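Local coordinates for beta-galactosidase (Marinomonas sp. ef1, PDB 6Y2K), which hydrolyses terminal non-reducing beta-D-galactose residues of beta-galactosides, working in the cold as a hexameric enzyme of glycoside hydrolase family 42, at residues A[33-37]-A[138-142]; A[238-244]-A[259-265]. All coordinates share one frame. Numbering follows the deposited sequence.

Contact 1 of 2, residues A[33-37]-A[138-142]; sequences RVGEF and QTDNE
At the C-terminal mouth of a TIM barrel, the ends of strands 29-34 and 134-138 and the loops after them meet through side chains, although strand 67-71 separates the two in the sheet; the nearest CA pair is Glu36 and Asp140, 6.4 Å apart. Gly35 turns the chain at phi/psi 103/-16, where a CB would jam against the preceding carbonyl. Asp140, at 59/-143, makes the other bend. Arg33 (t, t, p) donates from NH1 to Gln138 OE1 at 3.0 Å and 154°, and also pairs with Glu314. Its NH2 lies 3.0 Å from Glu36 OE2, a charge-only salt bridge; that oxygen is also hydrogen-bonded to Tyr8 OH. Gln138 (t, t) is fixed by NE2 donating to Asp140 O at 2.9 Å. In clan GH-A such an Asn-Glu pair follows strand four, consistent with Glu142 as acid/base and Glu314 as nucleophile of the active site. Phe37 CZ approaches Asn141 ND2 to 3.3 Å. A water lies 2.7 Å from both Glu36 OE2 and Asn141 OD1, which also accepts from Asn242 ND2.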
loop_
_atom_site.group_PDB
_atom_site.type_symbol
_atom_site.label_atom_id
_atom_site.label_comp_id
_atom_site.label_asym_id
_atom_site.label_seq_id
_atom_site.Cartn_x
_atom_site.Cartn_y
_atom_site.Cartn_z
ATOM N N ARG A 33 42.448 -13.568 -28.366
ATOM C CA ARG A 33 42.460 -14.915 -27.792
ATOM C C ARG A 33 41.858 -15.920 -28.780
ATOM O O ARG A 33 40.827 -15.653 -29.396
ATOM C CB ARG A 33 41.715 -14.968 -26.457
ATOM C CG ARG A 33 41.927 -16.271 -25.701
ATOM C CD ARG A 33 40.964 -16.436 -24.539
ATOM N NE ARG A 33 39.577 -16.524 -24.990
ATOM C CZ ARG A 33 38.519 -16.592 -24.183
ATOM N NH1 ARG A 33 38.667 -16.603 -22.859
ATOM N NH2 ARG A 33 37.300 -16.655 -24.711
ATOM N N VAL A 34 42.529 -17.060 -28.949
ATOM C CA VAL A 34 42.003 -18.173 -29.752
ATOM C C VAL A 34 42.310 -19.536 -29.118
ATOM O O VAL A 34 43.233 -19.659 -28.309
ATOM C CB VAL A 34 42.564 -18.177 -31.203
ATOM C CG1 VAL A 34 42.300 -16.843 -31.895
ATOM C CG2 VAL A 34 44.046 -18.518 -31.233
ATOM N N GLY A 35 41.517 -20.545 -29.492
ATOM C CA GLY A 35 41.896 -21.958 -29.325
ATOM C C GLY A 35 41.300 -22.795 -28.197
ATOM O O GLY A 35 41.370 -24.029 -28.259
ATOM N N GLU A 36 40.704 -22.161 -27.187
ATOM C CA GLU A 36 40.295 -22.884 -25.960
ATOM C C GLU A 36 39.137 -23.890 -26.114
ATOM O O GLU A 36 38.953 -24.738 -25.239
ATOM C CB GLU A 36 40.037 -21.910 -24.784
ATOM C CG GLU A 36 38.661 -21.230 -24.703
ATOM C CD GLU A 36 38.403 -20.149 -25.750
ATOM O OE1 GLU A 36 39.246 -19.910 -26.655
ATOM O OE2 GLU A 36 37.321 -19.526 -25.665
ATOM N N PHE A 37 38.354 -23.801 -27.190
ATOM C CA PHE A 37 37.294 -24.786 -27.452
ATOM C C PHE A 37 37.525 -25.629 -28.715
ATOM O O PHE A 37 36.575 -26.220 -29.244
ATOM C CB PHE A 37 35.925 -24.089 -27.545
ATOM C CG PHE A 37 35.519 -23.343 -26.294
ATOM C CD1 PHE A 37 35.485 -23.980 -25.061
ATOM C CD2 PHE A 37 35.104 -22.019 -26.365
ATOM C CE1 PHE A 37 35.093 -23.301 -23.911
ATOM C CE2 PHE A 37 34.690 -21.344 -25.228
ATOM C CZ PHE A 37 34.686 -21.982 -24.000
ATOM N N GLN A 138 46.307 -18.951 -22.070
ATOM C CA GLN A 138 45.221 -19.175 -21.102
ATOM C C GLN A 138 45.096 -20.672 -20.865
ATOM O O GLN A 138 44.885 -21.431 -21.816
ATOM C CB GLN A 138 43.881 -18.642 -21.629
ATOM C CG GLN A 138 42.696 -18.913 -20.693
ATOM C CD GLN A 138 41.375 -18.447 -21.261
ATOM O OE1 GLN A 138 41.116 -17.252 -21.314
ATOM N NE2 GLN A 138 40.529 -19.388 -21.681
ATOM N N THR A 139 45.217 -21.106 -19.611
ATOM C CA THR A 139 44.977 -22.509 -19.267
ATOM C C THR A 139 43.475 -22.788 -19.213
ATOM O O THR A 139 42.751 -22.103 -18.508
ATOM C CB THR A 139 45.595 -22.879 -17.914
ATOM O OG1 THR A 139 45.176 -21.936 -16.919
ATOM C CG2 THR A 139 47.117 -22.882 -18.014
ATOM N N ASP A 140 43.008 -23.770 -19.977
ATOM C CA ASP A 140 41.627 -24.248 -19.869
ATOM C C ASP A 140 40.662 -23.056 -20.162
ATOM O O ASP A 140 40.949 -22.227 -21.052
ATOM C CB ASP A 140 41.453 -24.906 -18.479
ATOM C CG ASP A 140 40.260 -25.867 -18.382
ATOM O OD1 ASP A 140 39.144 -25.379 -18.048
ATOM O OD2 ASP A 140 40.450 -27.098 -18.546
ATOM N N ASN A 141 39.529 -22.982 -19.463
ATOM C CA ASN A 141 38.564 -21.894 -19.625
ATOM C C ASN A 141 37.570 -21.922 -18.462
ATOM O O ASN A 141 36.761 -22.842 -18.367
ATOM C CB ASN A 141 37.794 -22.010 -20.946
ATOM C CG ASN A 141 36.940 -20.782 -21.221
ATOM O OD1 ASN A 141 37.457 -19.723 -21.631
ATOM N ND2 ASN A 141 35.633 -20.903 -20.978
ATOM N N GLU A 142 37.656 -20.925 -17.585
ATOM C CA GLU A 142 36.701 -20.727 -16.492
ATOM C C GLU A 142 36.553 -21.972 -15.624
ATOM O O GLU A 142 35.485 -22.586 -15.554
ATOM C CB GLU A 142 35.330 -20.258 -17.024
ATOM C CG GLU A 142 35.318 -18.856 -17.635
ATOM C CD GLU A 142 33.905 -18.338 -17.896
ATOM O OE1 GLU A 142 33.025 -19.155 -18.237
ATOM O OE2 GLU A 142 33.663 -17.112 -17.756
HETATM O O HOH W 1 35.804 -18.791 -23.533
#

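Contact 2 of 2, residues A[238-244]-A[259-265]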
loop_
_atom_site.group_PDB
_atom_site.type_symbol
_atom_site.label_atom_id
_atom_site.label_comp_id
_atom_site.label_asym_id
_atom_site.label_seq_id
_atom_site.Cartn_x
_atom_site.Cartn_y
_atom_site.Cartn_z
ATOM N N ASP A 238 53.218 -14.825 -20.916
ATOM C CA ASP A 238 52.376 -14.632 -19.735
ATOM C C ASP A 238 51.368 -15.769 -19.617
ATOM O O ASP A 238 50.605 -16.014 -20.546
ATOM C CB ASP A 238 51.601 -13.313 -19.809
ATOM C CG ASP A 238 52.485 -12.092 -19.647
ATOM O OD1 ASP A 238 53.442 -12.125 -18.854
ATOM O OD2 ASP A 238 52.175 -11.072 -20.277
ATOM N N LEU A 239 51.385 -16.466 -18.488
ATOM C CA LEU A 239 50.407 -17.525 -18.221
ATOM C C LEU A 239 49.280 -16.926 -17.388
ATOM O O LEU A 239 49.526 -16.269 -16.370
ATOM C CB LEU A 239 51.072 -18.700 -17.511
ATOM C CG LEU A 239 52.350 -19.235 -18.191
ATOM C CD1 LEU A 239 52.880 -20.445 -17.455
ATOM C CD2 LEU A 239 52.088 -19.578 -19.651
ATOM N N VAL A 240 48.052 -17.157 -17.840
ATOM C CA VAL A 240 46.865 -16.512 -17.291
ATOM C C VAL A 240 45.730 -17.527 -17.223
ATOM O O VAL A 240 45.715 -18.503 -17.983
ATOM C CB VAL A 240 46.476 -15.272 -18.150
ATOM C CG1 VAL A 240 46.119 -15.644 -19.579
ATOM C CG2 VAL A 240 45.344 -14.466 -17.518
ATOM N N HIS A 241 44.810 -17.311 -16.287
ATOM C CA HIS A 241 43.527 -17.990 -16.300
ATOM C C HIS A 241 42.394 -16.962 -16.219
ATOM O O HIS A 241 42.589 -15.849 -15.704
ATOM C CB HIS A 241 43.405 -19.026 -15.179
ATOM C CG HIS A 241 42.162 -19.844 -15.300
ATOM N ND1 HIS A 241 42.013 -20.818 -16.263
ATOM C CD2 HIS A 241 40.967 -19.753 -14.668
ATOM C CE1 HIS A 241 40.795 -21.320 -16.191
ATOM N NE2 HIS A 241 40.138 -20.690 -15.234
ATOM N N ASN A 242 41.230 -17.327 -16.766
ATOM C CA ASN A 242 40.061 -16.439 -16.789
ATOM C C ASN A 242 39.047 -16.823 -15.695
ATOM O O ASN A 242 38.328 -17.808 -15.813
ATOM C CB ASN A 242 39.434 -16.341 -18.199
ATOM C CG ASN A 242 38.979 -17.680 -18.768
ATOM O OD1 ASN A 242 39.543 -18.737 -18.469
ATOM N ND2 ASN A 242 37.949 -17.634 -19.610
ATOM N N TYR A 243 39.036 -16.021 -14.630
ATOM C CA TYR A 243 38.151 -16.198 -13.477
ATOM C C TYR A 243 36.806 -15.514 -13.720
ATOM O O TYR A 243 36.616 -14.833 -14.735
ATOM C CB TYR A 243 38.808 -15.634 -12.215
ATOM C CG TYR A 243 40.208 -16.149 -11.968
ATOM C CD1 TYR A 243 40.453 -17.513 -11.848
ATOM C CD2 TYR A 243 41.288 -15.271 -11.833
ATOM C CE1 TYR A 243 41.738 -17.998 -11.611
ATOM C CE2 TYR A 243 42.577 -15.745 -11.591
ATOM C CZ TYR A 243 42.800 -17.111 -11.482
ATOM O OH TYR A 243 44.083 -17.591 -11.242
ATOM N N MET A 244 35.875 -15.695 -12.787
ATOM C CA MET A 244 34.489 -15.269 -12.986
ATOM C C MET A 244 33.996 -14.347 -11.885
ATOM O O MET A 244 34.583 -14.276 -10.804
ATOM C CB MET A 244 33.581 -16.490 -13.068
ATOM C CG MET A 244 33.889 -17.401 -14.247
ATOM S SD MET A 244 32.992 -18.957 -14.186
ATOM C CE MET A 244 33.860 -19.816 -12.877
ATOM N N LEU A 259 50.552 -18.555 -11.688
ATOM C CA LEU A 259 50.306 -17.827 -12.921
ATOM C C LEU A 259 50.907 -16.427 -12.846
ATOM O O LEU A 259 51.284 -15.955 -11.770
ATOM C CB LEU A 259 48.800 -17.755 -13.195
ATOM C CG LEU A 259 48.114 -19.102 -13.477
ATOM C CD1 LEU A 259 46.603 -18.960 -13.316
ATOM C CD2 LEU A 259 48.446 -19.634 -14.868
ATOM N N ASP A 260 51.004 -15.780 -14.003
ATOM C CA ASP A 260 51.574 -14.433 -14.106
ATOM C C ASP A 260 50.530 -13.330 -14.022
ATOM O O ASP A 260 50.843 -12.220 -13.591
ATOM C CB ASP A 260 52.342 -14.295 -15.417
ATOM C CG ASP A 260 53.459 -15.299 -15.531
ATOM O OD1 ASP A 260 54.259 -15.423 -14.570
ATOM O OD2 ASP A 260 53.525 -15.997 -16.565
ATOM N N VAL A 261 49.306 -13.622 -14.466
ATOM C CA VAL A 261 48.249 -12.624 -14.586
ATOM C C VAL A 261 46.935 -13.247 -14.119
ATOM O O VAL A 261 46.683 -14.425 -14.382
ATOM C CB VAL A 261 48.054 -12.181 -16.060
ATOM C CG1 VAL A 261 46.944 -11.139 -16.170
ATOM C CG2 VAL A 261 49.360 -11.654 -16.660
ATOM N N ALA A 262 46.118 -12.453 -13.429
ATOM C CA ALA A 262 44.737 -12.824 -13.134
ATOM C C ALA A 262 43.863 -12.098 -14.137
ATOM O O ALA A 262 43.926 -10.877 -14.240
ATOM C CB ALA A 262 44.362 -12.419 -11.722
ATOM N N SER A 263 43.069 -12.846 -14.895
ATOM C CA SER A 263 42.076 -12.244 -15.773
ATOM C C SER A 263 40.702 -12.679 -15.322
ATOM O O SER A 263 40.564 -13.680 -14.615
ATOM C CB SER A 263 42.298 -12.625 -17.235
ATOM O OG SER A 263 41.970 -13.969 -17.496
ATOM N N TRP A 264 39.687 -11.918 -15.710
ATOM C CA TRP A 264 38.321 -12.304 -15.379
ATOM C C TRP A 264 37.297 -11.859 -16.399
ATOM O O TRP A 264 37.594 -11.075 -17.311
ATOM C CB TRP A 264 37.961 -11.886 -13.943
ATOM C CG TRP A 264 37.518 -10.482 -13.788
ATOM C CD1 TRP A 264 38.297 -9.366 -13.846
ATOM C CD2 TRP A 264 36.187 -10.036 -13.506
ATOM N NE1 TRP A 264 37.529 -8.243 -13.633
ATOM C CE2 TRP A 264 36.229 -8.625 -13.420
ATOM C CE3 TRP A 264 34.964 -10.692 -13.305
ATOM C CZ2 TRP A 264 35.091 -7.857 -13.161
ATOM C CZ3 TRP A 264 33.824 -9.929 -13.052
ATOM C CH2 TRP A 264 33.899 -8.528 -12.973
ATOM N N ASP A 265 36.096 -12.410 -16.244
ATOM C CA ASP A 265 35.056 -12.342 -17.243
ATOM C C ASP A 265 33.867 -11.579 -16.667
ATOM O O ASP A 265 33.163 -12.092 -15.792
ATOM C CB ASP A 265 34.674 -13.767 -17.668
ATOM C CG ASP A 265 35.850 -14.544 -18.275
ATOM O OD1 ASP A 265 36.839 -13.911 -18.677
ATOM O OD2 ASP A 265 35.790 -15.789 -18.369
HETATM O O HOH W 2 45.993 -15.665 -11.824
#
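Ser263 OG fills a hollow between Val240 CG2 (3.4 Å) and Asn242 CA (3.2 Å), and chi1 of 72° (p) lets it donate to His241 O at 2.7 Å, the oxygen that also takes Ser263 N at 3.1 Å. On the face that carries Tyr243, Ala262 and Trp264, the Tyr243 ring turns its edge to the small Ala262, CE2 to CB 3.8 Å, with the methyl near the ring plane, and its OH reaches Leu259 CD1 at 3.5 Å. Leu259 lies along strand 238-244, with CD2 3.8 Å from Leu239 CB and CD1 3.7 Å from His241 CB. These are strands five and six of the TIM barrel, parallel neighbours at 41° between short axes, joined by a beta-alpha-beta crossover through helix 252-256. Ser263 and Val240 touch Met313 of the seventh strand, whereas Leu259 packs on helix 205-233. Register is firmest at Tyr243 N to Ser263 O, 2.8 Å and 170°. At the N-terminal end Asp260 substitutes a side chain: OD2 accepts Leu239 N at 2.9 Å and 175°, and Leu239 O receives Asp260 N at 2.8 Å. Beyond Tyr243, Trp264 CE3 lies 4.0 Å from Met244 C.

In the fold
From the N terminus, the chain enters contact 1 at the end of the second barrel strand and closes it about 100 residues later, just past the fourth. Contact 2 opens on the fifth strand and closes after one short crossover onto the sixth, so the two loops follow in series, without nesting or crossing. Their centres lie 11 Å apart. The seam between them is direct: Thr139 O sits 2.7 Å from His241 ND1, a probable hydrogen bond, and Gln138 OE1 packs 3.4 Å from Asn242 CG. Acidic groups converge, Glu142 OE2 lying 2.6 Å from Asp265 OD2. Contact 1 ties the C-terminal ends of strands two and four; contact 2 pairs five and six lengthwise.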